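Local structure of phosphate-specific transport system accessory protein PhoU homolog (4Q25) at the interface of chains A and B. The protein acts as a homodimeric, cytoplasmic all-helical negative regulator of the Pho regulon and has a part in controlling phosphate uptake. Sequence-based numbering; all coordinates share one arbitrary frame. Chains: chain A/B, Phosphate-specific transport system accessory protein PhoU homolog.

Contact 1: the interface of chains A and B. Residues chain A 178, 181, 188, 192, 196; chain B 174, 178, 181, 192, 195-196.
A:Leu192 and B:Leu192 meet at the centre of this apolar patch of the homodimer interface, their CD2 methyls 4.0 Å apart and their side chains crossing obliquely. Each leucine also sends its other methyl into the partner chain. CD1 of A:Leu192 lies 3.7 Å from CG2 of B:Val178, the two side chains sliding past one another in opposite directions. CD1 of B:Leu192 meets the terminal methyl CE of A:Met181 tip to tip at 3.9 Å; the bend at chi3 of that methionine (-70°) swings CE, beyond the sulfur, towards the leucine. Its counterpart B:Met181, bent likewise, brings CE to 3.8 Å from CG2 of A:Ile188. Fork and thioether ends thus interlock tightly around the leucine pair, and in this patch no nitrogen or oxygen of one chain comes within bonding distance of the other, so cohesion here is by dispersion and the burial of apolar surface. Towards the tryptophans the fit is uneven. A:Trp196 is still well buried by the partner: the CZ2-CH2 side of its six-membered ring rests against CG2 of B:Ile195, CH2 being 3.7 Å from it, with the side chains crossing at about a right angle. The looser edge is formed by B:Leu174, whose CD1 stays 4.3 Å from CZ2 of A:Trp196, and by B:Trp196, which loses little surface to the partner. This second indole takes a different pose, with both chi1 and chi2 changed (chi2 108° against 152° in chain A); CZ3 of A:Trp196 stands over the rim of one of its faces, without stacking. The site joins helices 153-183 and 188-220 of both subunits, next to the short turn that links them, within the helix bundle.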
loop_
_atom_site.group_PDB
_atom_site.type_symbol
_atom_site.label_atom_id
_atom_site.label_comp_id
_atom_site.label_asym_id
_atom_site.label_seq_id
_atom_site.Cartn_x
_atom_site.Cartn_y
_atom_site.Cartn_z
ATOM N N VAL A 178 -12.841 19.190 4.570
ATOM C CA VAL A 178 -11.836 20.274 4.623
ATOM C C VAL A 178 -12.534 21.642 4.856
ATOM O O VAL A 178 -12.219 22.348 5.814
ATOM C CB VAL A 178 -10.908 20.286 3.387
ATOM C CG1 VAL A 178 -10.021 21.534 3.348
ATOM C CG2 VAL A 178 -10.009 19.054 3.396
ATOM N N MET A 181 -13.593 21.929 8.349
ATOM C CA MET A 181 -12.469 22.195 9.272
ATOM C C MET A 181 -12.137 23.682 9.347
ATOM O O MET A 181 -11.754 24.180 10.402
ATOM C CB MET A 181 -11.191 21.470 8.867
ATOM C CG MET A 181 -11.216 20.011 9.229
ATOM S SD MET A 181 -9.615 19.214 9.111
ATOM C CE MET A 181 -9.392 19.198 7.326
ATOM N N ILE A 188 -10.657 19.977 14.044
ATOM C CA ILE A 188 -9.664 19.496 13.103
ATOM C C ILE A 188 -9.115 18.098 13.408
ATOM O O ILE A 188 -9.046 17.221 12.541
ATOM C CB ILE A 188 -8.506 20.506 13.011
ATOM C CG1 ILE A 188 -8.939 21.700 12.137
ATOM C CG2 ILE A 188 -7.240 19.840 12.474
ATOM C CD1 ILE A 188 -8.032 22.910 12.231
ATOM N N LEU A 192 -9.825 15.090 10.881
ATOM C CA LEU A 192 -8.710 14.399 10.283
ATOM C C LEU A 192 -8.814 12.922 10.487
ATOM O O LEU A 192 -8.468 12.167 9.596
ATOM C CB LEU A 192 -7.363 14.907 10.797
ATOM C CG LEU A 192 -7.001 16.282 10.263
ATOM C CD1 LEU A 192 -5.741 16.782 10.954
ATOM C CD2 LEU A 192 -6.798 16.241 8.761
ATOM N N TRP A 196 -8.655 10.289 7.521
ATOM C CA TRP A 196 -7.734 9.177 7.432
ATOM C C TRP A 196 -8.504 7.867 7.259
ATOM O O TRP A 196 -8.100 7.002 6.498
ATOM C CB TRP A 196 -6.839 9.038 8.648
ATOM C CG TRP A 196 -6.012 10.245 9.118
ATOM C CD1 TRP A 196 -5.600 10.491 10.411
ATOM C CD2 TRP A 196 -5.509 11.321 8.339
ATOM N NE1 TRP A 196 -4.868 11.635 10.462
ATOM C CE2 TRP A 196 -4.799 12.164 9.202
ATOM C CE3 TRP A 196 -5.585 11.652 6.989
ATOM C CZ2 TRP A 196 -4.178 13.310 8.767
ATOM C CZ3 TRP A 196 -4.972 12.799 6.549
ATOM C CH2 TRP A 196 -4.279 13.617 7.432
ATOM N N LEU B 174 2.631 15.283 13.762
ATOM C CA LEU B 174 1.230 15.490 13.465
ATOM C C LEU B 174 0.493 16.210 14.607
ATOM O O LEU B 174 -0.160 17.255 14.395
ATOM C CB LEU B 174 0.591 14.131 13.123
ATOM C CG LEU B 174 -0.891 13.956 12.822
ATOM C CD1 LEU B 174 -1.277 14.732 11.574
ATOM C CD2 LEU B 174 -1.268 12.482 12.721
ATOM N N VAL B 178 -1.274 19.788 14.143
ATOM C CA VAL B 178 -2.700 19.965 14.434
ATOM C C VAL B 178 -2.994 21.074 15.453
ATOM O O VAL B 178 -3.770 22.019 15.185
ATOM C CB VAL B 178 -3.315 18.654 14.935
ATOM C CG1 VAL B 178 -4.628 18.911 15.641
ATOM C CG2 VAL B 178 -3.526 17.718 13.756
ATOM N N MET B 181 -2.542 24.326 13.948
ATOM C CA MET B 181 -3.589 24.763 13.042
ATOM C C MET B 181 -4.794 25.369 13.793
ATOM O O MET B 181 -5.522 26.223 13.263
ATOM C CB MET B 181 -4.054 23.596 12.178
ATOM C CG MET B 181 -3.205 23.330 10.951
ATOM S SD MET B 181 -3.988 22.051 9.977
ATOM C CE MET B 181 -3.822 20.653 11.073
ATOM N N LEU B 192 -2.098 21.490 6.168
ATOM C CA LEU B 192 -2.626 20.241 5.625
ATOM C C LEU B 192 -1.742 19.672 4.515
ATOM O O LEU B 192 -1.598 18.454 4.402
ATOM C CB LEU B 192 -4.040 20.403 5.067
ATOM C CG LEU B 192 -5.186 20.640 6.071
ATOM C CD1 LEU B 192 -6.455 20.799 5.265
ATOM C CD2 LEU B 192 -5.352 19.579 7.151
ATOM N N ILE B 195 1.172 18.055 6.150
ATOM C CA ILE B 195 0.695 16.791 6.715
ATOM C C ILE B 195 0.521 15.686 5.639
ATOM O O ILE B 195 0.893 14.512 5.863
ATOM C CB ILE B 195 -0.592 17.013 7.500
ATOM C CG1 ILE B 195 -0.307 17.887 8.712
ATOM C CG2 ILE B 195 -1.196 15.689 7.950
ATOM C CD1 ILE B 195 -1.511 18.203 9.585
ATOM N N TRP B 196 -0.055 16.047 4.492
ATOM C CA TRP B 196 -0.252 15.057 3.421
ATOM C C TRP B 196 1.099 14.548 2.938
ATOM O O TRP B 196 1.268 13.338 2.748
ATOM C CB TRP B 196 -1.061 15.611 2.254
ATOM C CG TRP B 196 -2.512 15.561 2.444
ATOM C CD1 TRP B 196 -3.340 16.610 2.683
ATOM C CD2 TRP B 196 -3.346 14.404 2.356
ATOM N NE1 TRP B 196 -4.628 16.180 2.783
ATOM C CE2 TRP B 196 -4.665 14.825 2.593
ATOM C CE3 TRP B 196 -3.101 13.040 2.124
ATOM C CZ2 TRP B 196 -5.748 13.937 2.606
ATOM C CZ3 TRP B 196 -4.188 12.133 2.149
ATOM C CH2 TRP B 196 -5.494 12.596 2.374
#

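Contact 2: the interface of chains A and B. Residues chain A 71, 74, 77-78; chain B 82, 84, 87-88, 91.
B:Arg88 takes chi1 to -127°, off any staggered value, then bends at chi2 (103°) and again at chi3, a folded course that carries its guanidinium to A:Glu71, whose own bend at chi2 swings the carboxylate over to meet it. The side chains cross at about a right angle, yet the carboxylate and guanidinium planes are only 26° apart. NH1 of B:Arg88 and OE1 of A:Glu71 form a salt bridge at 2.9 Å, but the accompanying hydrogen bond is strongly bent and weak, so charge attraction probably contributes more than directed bonding. The other carboxylate oxygen, OE2, faces the arginine's aliphatic CD at 3.6 Å. CB of B:Ala84 lies over the rim of one guanidinium face and may help to support it. Beside this polar pair, A:Val74, which loses the most surface here, spreads its two methyls over the partner helix: CG1 touches CB of B:Ala84 at 3.9 Å, and CG2 reaches CD1 of B:Ile91 at 4.0 Å. CD1 of B:Leu87 lies alongside the backbone of the opposing helix, 3.5 Å from CB of A:Leu77; the two leucine side chains meet at a slant. The same methyl lies 3.6 Å from CA of A:Ala78, which the carbonyl O of B:Pro82 borders more loosely. This mixed polar and apolar end of the homodimer interface pairs the end of helix 59-78 in one subunit with the first turns of helix 84-120, and the loop before it, in the other.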
loop_
_atom_site.group_PDB
_atom_site.type_symbol
_atom_site.label_atom_id
_atom_site.label_comp_id
_atom_site.label_asym_id
_atom_site.label_seq_id
_atom_site.Cartn_x
_atom_site.Cartn_y
_atom_site.Cartn_z
ATOM N N GLU A 71 4.149 -19.608 0.480
ATOM C CA GLU A 71 4.978 -20.824 0.483
ATOM C C GLU A 71 4.304 -21.958 -0.260
ATOM O O GLU A 71 4.944 -22.729 -0.968
ATOM C CB GLU A 71 5.297 -21.269 1.894
ATOM C CG GLU A 71 6.348 -20.409 2.562
ATOM C CD GLU A 71 7.624 -20.314 1.741
ATOM O OE1 GLU A 71 8.362 -21.315 1.696
ATOM O OE2 GLU A 71 7.854 -19.242 1.125
ATOM N N VAL A 74 4.760 -21.558 -3.789
ATOM C CA VAL A 74 6.107 -21.952 -4.081
ATOM C C VAL A 74 6.211 -23.450 -4.272
ATOM O O VAL A 74 6.723 -23.900 -5.249
ATOM C CB VAL A 74 7.093 -21.411 -3.018
ATOM C CG1 VAL A 74 8.418 -22.108 -3.060
ATOM C CG2 VAL A 74 7.336 -19.955 -3.245
ATOM N N LEU A 77 4.541 -24.598 -7.480
ATOM C CA LEU A 77 5.272 -24.256 -8.677
ATOM C C LEU A 77 6.513 -25.110 -8.836
ATOM O O LEU A 77 6.904 -25.453 -9.917
ATOM C CB LEU A 77 5.621 -22.787 -8.711
ATOM C CG LEU A 77 4.545 -21.811 -9.151
ATOM C CD1 LEU A 77 5.088 -20.421 -9.255
ATOM C CD2 LEU A 77 3.897 -22.192 -10.459
ATOM N N ALA A 78 7.140 -25.416 -7.724
ATOM C CA ALA A 78 8.364 -26.143 -7.707
ATOM C C ALA A 78 8.120 -27.457 -8.352
ATOM O O ALA A 78 8.952 -27.919 -9.085
ATOM C CB ALA A 78 8.852 -26.335 -6.303
ATOM N N PRO B 82 11.723 -24.409 -11.552
ATOM C CA PRO B 82 12.720 -23.811 -10.707
ATOM C C PRO B 82 12.778 -24.589 -9.412
ATOM O O PRO B 82 11.791 -25.185 -9.031
ATOM C CB PRO B 82 12.180 -22.419 -10.530
ATOM C CG PRO B 82 11.575 -22.118 -11.847
ATOM C CD PRO B 82 11.052 -23.410 -12.385
ATOM N N ALA B 84 12.627 -24.320 -5.467
ATOM C CA ALA B 84 11.932 -23.470 -4.546
ATOM C C ALA B 84 12.644 -22.146 -4.276
ATOM O O ALA B 84 12.021 -21.100 -4.275
ATOM C CB ALA B 84 11.723 -24.216 -3.252
ATOM N N LEU B 87 12.215 -19.789 -7.025
ATOM C CA LEU B 87 10.847 -19.262 -7.045
ATOM C C LEU B 87 10.691 -18.093 -6.044
ATOM O O LEU B 87 10.182 -17.027 -6.379
ATOM C CB LEU B 87 9.849 -20.354 -6.704
ATOM C CG LEU B 87 9.658 -21.568 -7.633
ATOM C CD1 LEU B 87 8.731 -22.634 -7.078
ATOM C CD2 LEU B 87 9.196 -21.151 -8.994
ATOM N N ARG B 88 11.150 -18.340 -4.832
ATOM C CA ARG B 88 11.162 -17.382 -3.721
ATOM C C ARG B 88 11.767 -16.078 -4.207
ATOM O O ARG B 88 11.217 -14.991 -4.024
ATOM C CB ARG B 88 12.040 -17.954 -2.591
ATOM C CG ARG B 88 11.404 -18.030 -1.220
ATOM C CD ARG B 88 10.926 -19.403 -0.765
ATOM N NE ARG B 88 12.021 -20.314 -0.519
ATOM C CZ ARG B 88 11.891 -21.584 -0.127
ATOM N NH1 ARG B 88 10.698 -22.109 0.127
ATOM N NH2 ARG B 88 12.976 -22.337 0.014
ATOM N N ILE B 91 9.548 -14.400 -7.012
ATOM C CA ILE B 91 8.348 -13.867 -6.391
ATOM C C ILE B 91 8.685 -12.640 -5.554
ATOM O O ILE B 91 7.966 -11.656 -5.607
ATOM C CB ILE B 91 7.609 -14.923 -5.542
ATOM C CG1 ILE B 91 6.960 -15.955 -6.484
ATOM C CG2 ILE B 91 6.542 -14.270 -4.667
ATOM C CD1 ILE B 91 6.209 -17.071 -5.783
#

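Contact 1 and contact 2 lie about 44 Å apart, measured between the centres of their C-alpha atoms, and share no residue or helix. Contact 1 draws on helices 153-183 and 188-220, contact 2 on helices 59-78 and 84-120, so both the N-terminal and C-terminal halves of the chain take part in dimerisation. The interface is two-fold symmetric, so each contact has its twin with the chains exchanged; in contact 1 Leu192 meets its own copy. Wide separation along the elongated bundles should restrain rocking of one subunit against the other. Contact 1 contributes apolar burial alone, whereas contact 2 adds a charged pair that may help set the register.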